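Long-range contacts in glycoside hydrolase family 81 (PDB 6FOP), which probably hydrolyses beta-1,3-glucans such as laminarin, acting as an endo-type glucanase of the Clostridium thermocellum cellulosome: residues K106-A111 against T226-E231; L127-P132 against N469-E474; H303-N308 against T670-V675. One frame throughout, in Å; residues are numbered along the deposited sequence. Where two conformers were deposited one is given.

In the fold
Contacts 1 and 2 are neighbours, with centres 9 Å apart; contact 3 lies 32 Å and 30 Å from their centres, its nearest atoms about 17 Å and 14 Å away. The first two share the eight-stranded antiparallel sheet that holds strands 103-107, 111-118 and 121-128, and Phe110 joins them: its O probably bonds to Lys129 N and its ring packs on Tyr473. Along the chain contact 1 closes before contact 3 opens, whereas contact 2 interlocks with both. Contact 2 thus ties the N-terminal beta sheets to the largely helical family 81 region, and contact 3 brings strand 673-678 back to the loop leading into helix 317-329.

Contact 1 (K106-A111 against T226-E231); sequences KISDFA and TDTKVE
Asp109 and Lys229 bring their CA atoms within 5.3 Å where the turn joining antiparallel strands 103-107 and 111-118, a beta hairpin, lies on strand 223-235, an outermost strand of a three-stranded antiparallel sheet. The turn is closed by a backbone bond from Ser108 N to Ala111 O, and Asp109 N reaches across to Thr228 O at 3.1 Å. Thr228 is the focus of the side-chain contacts. Its chi1 of 62° sets OG1 between the backbone N and the carbonyl carbon, where it pairs with Ser108 OG at 2.7 Å and accepts from Phe110 N at 2.8 Å. The carbonyl oxygen of Thr228 is also gripped twice, by Asp109 N and, in the conformer given, by Lys229 NZ from opposite faces of its plane; this lysine chain bends at chi2 and chi4, and its NZ forms a salt bridge with Asp227 OD1 as well. One residue along, Val230 N gives a nearly straight bond (166°) of 2.8 Å to the anti lone pair of Asp109 OD2, an oxygen that also forms a salt bridge with Arg459. In the conformer given, the extended Lys106 chain carries NZ to Thr226 O, in the carbonyl plane. The turn is fastened largely by polar bonds, and apolar cover comes mainly from Phe110: Thr228 CB sits over the centre of its ring in a CH-pi contact, 3.5 Å from the centroid.

Contact 2 (L127-P132 against N469-E474); sequences LMKGSP and NFDPYE. With CA (calcium ion), chain B.
Lys129 meets Glu474 by a chain that runs out extended to CD and then bends, chi3 of -67° placing CE and chi4 of -61° placing NZ, while Glu474 bends at chi2 and crosses it at about a right angle. Lys129 and Gly130 are the central residues of a type II beta turn between strands 121-128 and 133-139; the turn abuts residues 469-474, where a weakly bonded strand passes into an Asx turn. The salt bridge from Lys129 NZ to Glu474 OE2 is 2.8 Å long and uses the anti lone pair of the oxygen. Both ends have further partners: NZ also bonds to the carbonyls of Tyr54 and Ala55 and to Tyr264 OH, and Glu474 OE1 is held by Arg285 and His476, so both charged ends of this buried pair have several polar partners. Nearer the backbone, the aliphatic part of Lys129 slides past Tyr473 in the opposite direction, CG lying 3.8 Å from CD1. The carbonyl O of Lys129 stands over the centre of one face of that ring. Gly130, whose positive phi suits the third position of the turn, brings its bare CA to 3.6 Å from Tyr473 CE1, and Tyr473 OH is anchored on Ala262 O. Asp471 shapes the facing segment: its OD1 accepts from Tyr473 N at 3.0 Å, nearly on the C-O line, and from Glu474 N, which comes from above the carboxylate plane. Its OD2 bonds to Trp478 NE1. Upstream, a calcium ion is bound by the carbonyls of Leu467 and Arg468, by four waters, and by Phe470 O at 2.3 Å.

Contact 3 (H303-N308 against T670-V675); sequences HGILPN and TPLYSV
Pro671 O begins the contact by lying 3.7 Å from Gly304 CA, where the chain enters strand 673-678 and residues 671-674 run at 88° to residues 303-306; the same oxygen is bonded by Tyr302 OH. Leu672 follows. Its CA makes a bent CA-H...O contact with Ile305 O, 3.0 Å away, and its CD2 meets Ile305 CG1 at 3.9 Å as the two side chains pass at a slant, both against helix 494-511. Tyr673 supplies the broadest surface. With chi1 at 70°, CG sits between the backbone N and the carbonyl carbon, and the ring lays one face against the peptide of His303 and Gly304. His303 O is over that face, and Gly304 CA makes a CH-pi contact with it, 3.9 Å from the centroid and displaced toward the rim. The phenol is tied at its far end to Ser239 OG. On the backbone side of Tyr673, its O receives a CA-H contact from Gly304 at 3.4 Å, and Leu306 CD2 rests 3.7 Å from its CA. Ser674 turns its hydroxyl back on the strand, OG donating to Tyr673 O at 2.7 Å, while its CB packs against Leu306 CD1. Water 6 donates to both Ser674 OG and His303 O, the latter at 2.9 Å, and water 7 links Gly304 O to the same hydroxyl, weakly on the serine side. Val675 closes the walk through its N, which donates to water 5, itself a donor to His303 O. The chemistry implies a junction where a bare glycine lets backbone and ring lie close, joined by CA-H contacts and apolar packing, with bridging waters serving the carbonyls of His303 and Gly304.

Contact 1 (K106-A111 against T226-E231)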
loop_
_atom_site.group_PDB
_atom_site.type_symbol
_atom_site.label_atom_id
_atom_site.label_comp_id
_atom_site.label_asym_id
_atom_site.label_seq_id
_atom_site.Cartn_x
_atom_site.Cartn_y
_atom_site.Cartn_z
ATOM N N LYS A 106 -4.120 20.762 -4.053
ATOM C CA LYS A 106 -3.070 20.358 -3.112
ATOM C C LYS A 106 -3.359 18.917 -2.687
ATOM O O LYS A 106 -4.494 18.581 -2.349
ATOM C CB LYS A 106 -3.036 21.288 -1.891
ATOM C CG LYS A 106 -1.916 21.028 -0.897
ATOM C CD LYS A 106 -1.816 22.072 0.216
ATOM C CE LYS A 106 -0.657 21.771 1.174
ATOM N NZ LYS A 106 -0.496 22.722 2.313
ATOM N N ILE A 107 -2.331 18.065 -2.708
ATOM C CA ILE A 107 -2.451 16.683 -2.243
ATOM C C ILE A 107 -1.352 16.482 -1.228
ATOM O O ILE A 107 -0.165 16.646 -1.539
ATOM C CB ILE A 107 -2.378 15.664 -3.381
ATOM C CG1 ILE A 107 -3.523 15.878 -4.378
ATOM C CG2 ILE A 107 -2.433 14.258 -2.795
ATOM C CD1 ILE A 107 -3.399 15.082 -5.673
ATOM N N SER A 108 -1.743 16.178 -0.001
ATOM C CA SER A 108 -0.790 15.862 1.055
ATOM C C SER A 108 -0.848 14.368 1.400
ATOM O O SER A 108 -1.434 13.573 0.652
ATOM C CB SER A 108 -0.989 16.792 2.259
ATOM O OG SER A 108 -2.294 16.669 2.764
ATOM N N ASP A 109 -0.270 13.969 2.526
ATOM C CA ASP A 109 -0.078 12.530 2.732
ATOM C C ASP A 109 -1.361 11.787 3.042
ATOM O O ASP A 109 -1.437 10.583 2.819
ATOM C CB ASP A 109 0.980 12.288 3.824
ATOM C CG ASP A 109 2.410 12.709 3.393
ATOM O OD1 ASP A 109 2.634 13.107 2.244
ATOM O OD2 ASP A 109 3.289 12.634 4.238
ATOM N N PHE A 110 -2.368 12.490 3.574
ATOM C CA PHE A 110 -3.689 11.910 3.810
ATOM C C PHE A 110 -4.827 12.925 3.693
ATOM O O PHE A 110 -5.892 12.753 4.305
ATOM C CB PHE A 110 -3.748 11.083 5.122
ATOM C CG PHE A 110 -3.102 11.686 6.342
ATOM C CD1 PHE A 110 -1.717 11.554 6.562
ATOM C CD2 PHE A 110 -3.878 12.230 7.361
ATOM C CE1 PHE A 110 -1.137 12.026 7.716
ATOM C CE2 PHE A 110 -3.286 12.711 8.525
ATOM C CZ PHE A 110 -1.909 12.638 8.685
ATOM N N ALA A 111 -4.658 13.902 2.802
ATOM C CA ALA A 111 -5.724 14.845 2.502
ATOM C C ALA A 111 -5.580 15.346 1.075
ATOM O O ALA A 111 -4.503 15.255 0.462
ATOM C CB ALA A 111 -5.759 15.996 3.519
ATOM N N THR A 226 -4.866 21.965 6.945
ATOM C CA THR A 226 -4.226 22.563 5.777
ATOM C C THR A 226 -2.995 21.806 5.281
ATOM O O THR A 226 -2.496 22.114 4.202
ATOM C CB THR A 226 -3.847 24.033 6.056
ATOM O OG1 THR A 226 -3.087 24.098 7.267
ATOM C CG2 THR A 226 -5.115 24.854 6.223
ATOM N N ASP A 227 -2.555 20.792 6.034
ATOM C CA ASP A 227 -1.458 19.922 5.564
ATOM C C ASP A 227 -1.503 18.651 6.402
ATOM O O ASP A 227 -1.962 18.661 7.543
ATOM C CB ASP A 227 -0.091 20.618 5.675
ATOM C CG ASP A 227 0.991 19.977 4.796
ATOM O OD1 ASP A 227 0.691 19.184 3.912
ATOM O OD2 ASP A 227 2.165 20.330 5.012
ATOM N N THR A 228 -1.010 17.559 5.817
ATOM C CA THR A 228 -0.878 16.279 6.498
ATOM C C THR A 228 0.462 15.657 6.074
ATOM O O THR A 228 0.838 15.710 4.887
ATOM C CB THR A 228 -2.035 15.298 6.213
ATOM O OG1 THR A 228 -2.094 14.981 4.820
ATOM C CG2 THR A 228 -3.376 15.900 6.684
ATOM N N LYS A 229 1.160 15.086 7.058
ATOM C CA LYS A 229 2.518 14.558 6.859
ATOM C C LYS A 229 2.762 13.312 7.663
ATOM O O LYS A 229 2.419 13.250 8.852
ATOM C CB LYS A 229 3.555 15.615 7.305
ATOM C CG LYS A 229 3.621 16.871 6.454
ATOM C CD LYS A 229 4.518 16.713 5.224
ATOM C CE LYS A 229 4.136 17.681 4.104
ATOM N NZ LYS A 229 2.942 17.111 3.372
ATOM N N VAL A 230 3.438 12.344 7.034
ATOM C CA VAL A 230 4.051 11.214 7.754
ATOM C C VAL A 230 5.558 11.347 7.783
ATOM O O VAL A 230 6.156 11.880 6.859
ATOM C CB VAL A 230 3.661 9.854 7.203
ATOM C CG1 VAL A 230 2.160 9.673 7.341
ATOM C CG2 VAL A 230 4.142 9.646 5.759
ATOM N N GLU A 231 6.144 10.853 8.874
ATOM C CA GLU A 231 7.590 10.691 8.985
ATOM C C GLU A 231 7.829 9.334 9.632
ATOM O O GLU A 231 6.969 8.842 10.364
ATOM C CB GLU A 231 8.217 11.763 9.871
ATOM C CG GLU A 231 7.874 13.190 9.557
ATOM C CD GLU A 231 8.178 14.041 10.779
ATOM O OE1 GLU A 231 7.296 14.241 11.678
ATOM O OE2 GLU A 231 9.332 14.422 10.885
#

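Contact 2 (L127-P132 against N469-E474)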
loop_
_atom_site.group_PDB
_atom_site.type_symbol
_atom_site.label_atom_id
_atom_site.label_comp_id
_atom_site.label_asym_id
_atom_site.label_seq_id
_atom_site.Cartn_x
_atom_site.Cartn_y
_atom_site.Cartn_z
ATOM N N LEU A 127 -10.793 17.302 1.785
ATOM C CA LEU A 127 -11.240 15.940 2.101
ATOM C C LEU A 127 -10.055 15.222 2.751
ATOM O O LEU A 127 -8.925 15.336 2.258
ATOM C CB LEU A 127 -11.673 15.213 0.854
ATOM C CG LEU A 127 -12.543 16.009 -0.114
ATOM C CD1 LEU A 127 -12.871 15.146 -1.326
ATOM C CD2 LEU A 127 -13.796 16.586 0.539
ATOM N N MET A 128 -10.308 14.548 3.875
ATOM C CA MET A 128 -9.212 13.967 4.643
ATOM C C MET A 128 -9.513 12.549 5.088
ATOM O O MET A 128 -10.565 12.269 5.687
ATOM C CB MET A 128 -8.899 14.851 5.839
ATOM C CG MET A 128 -7.870 14.285 6.800
ATOM S SD MET A 128 -7.454 15.584 7.943
ATOM C CE MET A 128 -6.665 14.671 9.226
ATOM N N LYS A 129 -8.557 11.671 4.804
ATOM C CA LYS A 129 -8.589 10.291 5.261
ATOM C C LYS A 129 -8.213 10.335 6.736
ATOM O O LYS A 129 -7.189 10.926 7.097
ATOM C CB LYS A 129 -7.601 9.462 4.476
ATOM C CG LYS A 129 -7.437 8.032 4.961
ATOM C CD LYS A 129 -6.727 7.150 3.936
ATOM C CE LYS A 129 -7.527 6.912 2.685
ATOM N NZ LYS A 129 -8.834 6.209 2.899
ATOM N N GLY A 130 -9.016 9.721 7.586
ATOM C CA GLY A 130 -8.794 9.793 9.008
ATOM C C GLY A 130 -9.358 11.036 9.689
ATOM O O GLY A 130 -8.966 11.339 10.823
ATOM N N SER A 131 -10.305 11.726 9.055
ATOM C CA SER A 131 -10.986 12.843 9.710
ATOM C C SER A 131 -12.482 12.608 9.650
ATOM O O SER A 131 -13.005 12.283 8.602
ATOM C CB SER A 131 -10.700 14.173 9.034
ATOM O OG SER A 131 -11.341 15.227 9.725
ATOM N N PRO A 132 -13.196 12.947 10.730
ATOM C CA PRO A 132 -14.673 12.982 10.631
ATOM C C PRO A 132 -15.192 14.290 10.024
ATOM O O PRO A 132 -16.401 14.427 9.861
ATOM C CB PRO A 132 -15.094 12.867 12.102
ATOM C CG PRO A 132 -14.029 13.559 12.824
ATOM C CD PRO A 132 -12.748 13.205 12.110
ATOM N N ASN A 469 2.748 4.444 -4.931
ATOM C CA ASN A 469 1.778 3.371 -4.711
ATOM C C ASN A 469 1.317 3.193 -3.264
ATOM O O ASN A 469 0.175 2.763 -3.031
ATOM C CB ASN A 469 2.270 2.070 -5.297
ATOM C CG ASN A 469 2.348 2.146 -6.801
ATOM O OD1 ASN A 469 3.403 2.524 -7.336
ATOM N ND2 ASN A 469 1.267 1.848 -7.487
ATOM N N PHE A 470 2.151 3.573 -2.298
ATOM C CA PHE A 470 1.830 3.351 -0.900
ATOM C C PHE A 470 0.892 4.436 -0.394
ATOM O O PHE A 470 1.151 5.621 -0.663
ATOM C CB PHE A 470 3.081 3.320 -0.053
ATOM C CG PHE A 470 2.847 2.820 1.343
ATOM C CD1 PHE A 470 2.534 1.466 1.559
ATOM C CD2 PHE A 470 2.986 3.638 2.435
ATOM C CE1 PHE A 470 2.330 0.984 2.842
ATOM C CE2 PHE A 470 2.797 3.146 3.716
ATOM C CZ PHE A 470 2.467 1.813 3.914
ATOM N N ASP A 471 -0.129 4.065 0.379
ATOM C CA ASP A 471 -1.053 5.012 1.059
ATOM C C ASP A 471 -0.622 5.009 2.538
ATOM O O ASP A 471 -0.825 4.023 3.253
ATOM C CB ASP A 471 -2.471 4.511 0.908
ATOM C CG ASP A 471 -3.521 5.401 1.575
ATOM O OD1 ASP A 471 -3.200 5.996 2.629
ATOM O OD2 ASP A 471 -4.677 5.380 1.070
ATOM N N PRO A 472 -0.009 6.100 2.998
ATOM C CA PRO A 472 0.513 6.100 4.371
ATOM C C PRO A 472 -0.519 5.890 5.471
ATOM O O PRO A 472 -0.175 5.437 6.573
ATOM C CB PRO A 472 1.192 7.466 4.505
ATOM C CG PRO A 472 1.389 7.945 3.125
ATOM C CD PRO A 472 0.328 7.348 2.281
ATOM N N TYR A 473 -1.765 6.271 5.202
ATOM C CA TYR A 473 -2.786 6.229 6.238
ATOM C C TYR A 473 -3.545 4.902 6.252
ATOM O O TYR A 473 -3.797 4.341 7.320
ATOM C CB TYR A 473 -3.717 7.463 6.233
ATOM C CG TYR A 473 -4.219 7.855 7.602
ATOM C CD1 TYR A 473 -5.415 7.336 8.100
ATOM C CD2 TYR A 473 -3.533 8.782 8.360
ATOM C CE1 TYR A 473 -5.873 7.699 9.341
ATOM C CE2 TYR A 473 -4.003 9.152 9.614
ATOM C CZ TYR A 473 -5.204 8.641 10.086
ATOM O OH TYR A 473 -5.676 9.009 11.340
ATOM N N GLU A 474 -3.907 4.400 5.079
ATOM C CA GLU A 474 -4.464 3.045 5.039
ATOM C C GLU A 474 -3.397 1.994 5.353
ATOM O O GLU A 474 -3.755 0.865 5.673
ATOM C CB GLU A 474 -5.135 2.721 3.702
ATOM C CG GLU A 474 -6.421 3.493 3.475
ATOM C CD GLU A 474 -7.514 2.760 2.743
ATOM O OE1 GLU A 474 -7.494 1.493 2.591
ATOM O OE2 GLU A 474 -8.483 3.466 2.353
HETATM CA CA CA B . 0.637 7.109 -2.376
HETATM O O HOH W 1 -1.069 5.405 -2.638
HETATM O O HOH W 2 -1.266 7.898 -1.080
HETATM O O HOH W 3 -0.164 8.549 -4.093
HETATM O O HOH W 4 1.527 9.123 -1.446
#

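Contact 3 (H303-N308 against T670-V675)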
loop_
_atom_site.group_PDB
_atom_site.type_symbol
_atom_site.label_atom_id
_atom_site.label_comp_id
_atom_site.label_asym_id
_atom_site.label_seq_id
_atom_site.Cartn_x
_atom_site.Cartn_y
_atom_site.Cartn_z
ATOM N N HIS A 303 10.759 -7.662 12.210
ATOM C CA HIS A 303 11.260 -8.999 12.519
ATOM C C HIS A 303 12.368 -9.473 11.605
ATOM O O HIS A 303 12.706 -10.673 11.618
ATOM C CB HIS A 303 10.111 -10.002 12.505
ATOM C CG HIS A 303 9.087 -9.703 13.541
ATOM N ND1 HIS A 303 9.196 -10.150 14.834
ATOM C CD2 HIS A 303 7.964 -8.947 13.498
ATOM C CE1 HIS A 303 8.177 -9.690 15.544
ATOM N NE2 HIS A 303 7.414 -8.969 14.752
ATOM N N GLY A 304 12.928 -8.571 10.809
ATOM C CA GLY A 304 14.026 -8.902 9.910
ATOM C C GLY A 304 13.507 -9.483 8.608
ATOM O O GLY A 304 12.394 -10.036 8.549
ATOM N N ILE A 305 14.333 -9.394 7.575
ATOM C CA ILE A 305 14.173 -10.206 6.374
ATOM C C ILE A 305 15.520 -10.822 6.050
ATOM O O ILE A 305 16.559 -10.341 6.509
ATOM C CB ILE A 305 13.634 -9.400 5.165
ATOM C CG1 ILE A 305 14.628 -8.355 4.666
ATOM C CG2 ILE A 305 12.284 -8.753 5.501
ATOM C CD1 ILE A 305 14.277 -7.836 3.313
ATOM N N LEU A 306 15.502 -11.812 5.171
ATOM C CA LEU A 306 16.741 -12.376 4.631
ATOM C C LEU A 306 16.776 -12.220 3.120
ATOM O O LEU A 306 15.731 -12.138 2.484
ATOM C CB LEU A 306 16.870 -13.847 4.980
ATOM C CG LEU A 306 17.033 -14.143 6.476
ATOM C CD1 LEU A 306 16.857 -15.635 6.706
ATOM C CD2 LEU A 306 18.384 -13.667 6.975
ATOM N N PRO A 307 17.991 -12.262 2.530
ATOM C CA PRO A 307 18.096 -12.261 1.059
ATOM C C PRO A 307 17.789 -13.618 0.430
ATOM O O PRO A 307 17.645 -13.702 -0.778
ATOM C CB PRO A 307 19.558 -11.868 0.817
ATOM C CG PRO A 307 20.261 -12.328 2.038
ATOM C CD PRO A 307 19.306 -12.122 3.173
ATOM N N ASN A 308 17.709 -14.643 1.262
ATOM C CA ASN A 308 17.448 -16.030 0.874
ATOM C C ASN A 308 17.450 -16.857 2.145
ATOM O O ASN A 308 18.023 -16.463 3.148
ATOM C CB ASN A 308 18.517 -16.575 -0.092
ATOM C CG ASN A 308 19.942 -16.426 0.447
ATOM O OD1 ASN A 308 20.582 -15.384 0.285
ATOM N ND2 ASN A 308 20.455 -17.482 1.058
ATOM N N THR A 670 19.910 -5.879 14.080
ATOM C CA THR A 670 20.453 -5.849 12.725
ATOM C C THR A 670 19.292 -5.910 11.731
ATOM O O THR A 670 18.227 -6.391 12.088
ATOM C CB THR A 670 21.474 -7.012 12.530
ATOM O OG1 THR A 670 22.383 -6.701 11.488
ATOM C CG2 THR A 670 20.772 -8.327 12.267
ATOM N N PRO A 671 19.498 -5.453 10.469
ATOM C CA PRO A 671 18.327 -5.423 9.572
ATOM C C PRO A 671 18.016 -6.755 8.896
ATOM O O PRO A 671 16.866 -6.993 8.573
ATOM C CB PRO A 671 18.678 -4.382 8.513
ATOM C CG PRO A 671 20.061 -3.938 8.784
ATOM C CD PRO A 671 20.565 -4.527 10.057
ATOM N N LEU A 672 19.016 -7.616 8.665
ATOM C CA LEU A 672 18.809 -8.835 7.873
ATOM C C LEU A 672 19.010 -10.039 8.787
ATOM O O LEU A 672 20.131 -10.452 9.070
ATOM C CB LEU A 672 19.729 -8.863 6.667
ATOM C CG LEU A 672 19.696 -7.632 5.748
ATOM C CD1 LEU A 672 20.696 -7.815 4.600
ATOM C CD2 LEU A 672 18.308 -7.354 5.236
ATOM N N TYR A 673 17.904 -10.579 9.268
ATOM C CA TYR A 673 17.902 -11.741 10.133
ATOM C C TYR A 673 16.550 -12.429 10.055
ATOM O O TYR A 673 15.584 -11.858 9.551
ATOM C CB TYR A 673 18.211 -11.380 11.585
ATOM C CG TYR A 673 17.110 -10.605 12.295
ATOM C CD1 TYR A 673 17.004 -9.219 12.166
ATOM C CD2 TYR A 673 16.223 -11.257 13.133
ATOM C CE1 TYR A 673 16.001 -8.515 12.840
ATOM C CE2 TYR A 673 15.233 -10.579 13.812
ATOM C CZ TYR A 673 15.136 -9.207 13.688
ATOM O OH TYR A 673 14.155 -8.572 14.417
ATOM N N SER A 674 16.502 -13.653 10.562
ATOM C CA SER A 674 15.238 -14.320 10.911
ATOM C C SER A 674 15.516 -15.392 11.957
ATOM O O SER A 674 16.629 -15.966 12.002
ATOM C CB SER A 674 14.491 -14.904 9.703
ATOM O OG SER A 674 13.957 -13.882 8.873
ATOM N N VAL A 675 14.508 -15.679 12.765
ATOM C CA VAL A 675 14.580 -16.711 13.783
ATOM C C VAL A 675 13.514 -17.744 13.509
ATOM O O VAL A 675 12.374 -17.410 13.164
ATOM C CB VAL A 675 14.398 -16.147 15.204
ATOM C CG1 VAL A 675 14.598 -17.230 16.266
ATOM C CG2 VAL A 675 15.373 -14.984 15.431
HETATM O O HOH W 5 12.442 -13.554 12.794
HETATM O O HOH W 6 11.552 -13.113 10.546
HETATM O O HOH W 7 10.998 -12.316 8.543
#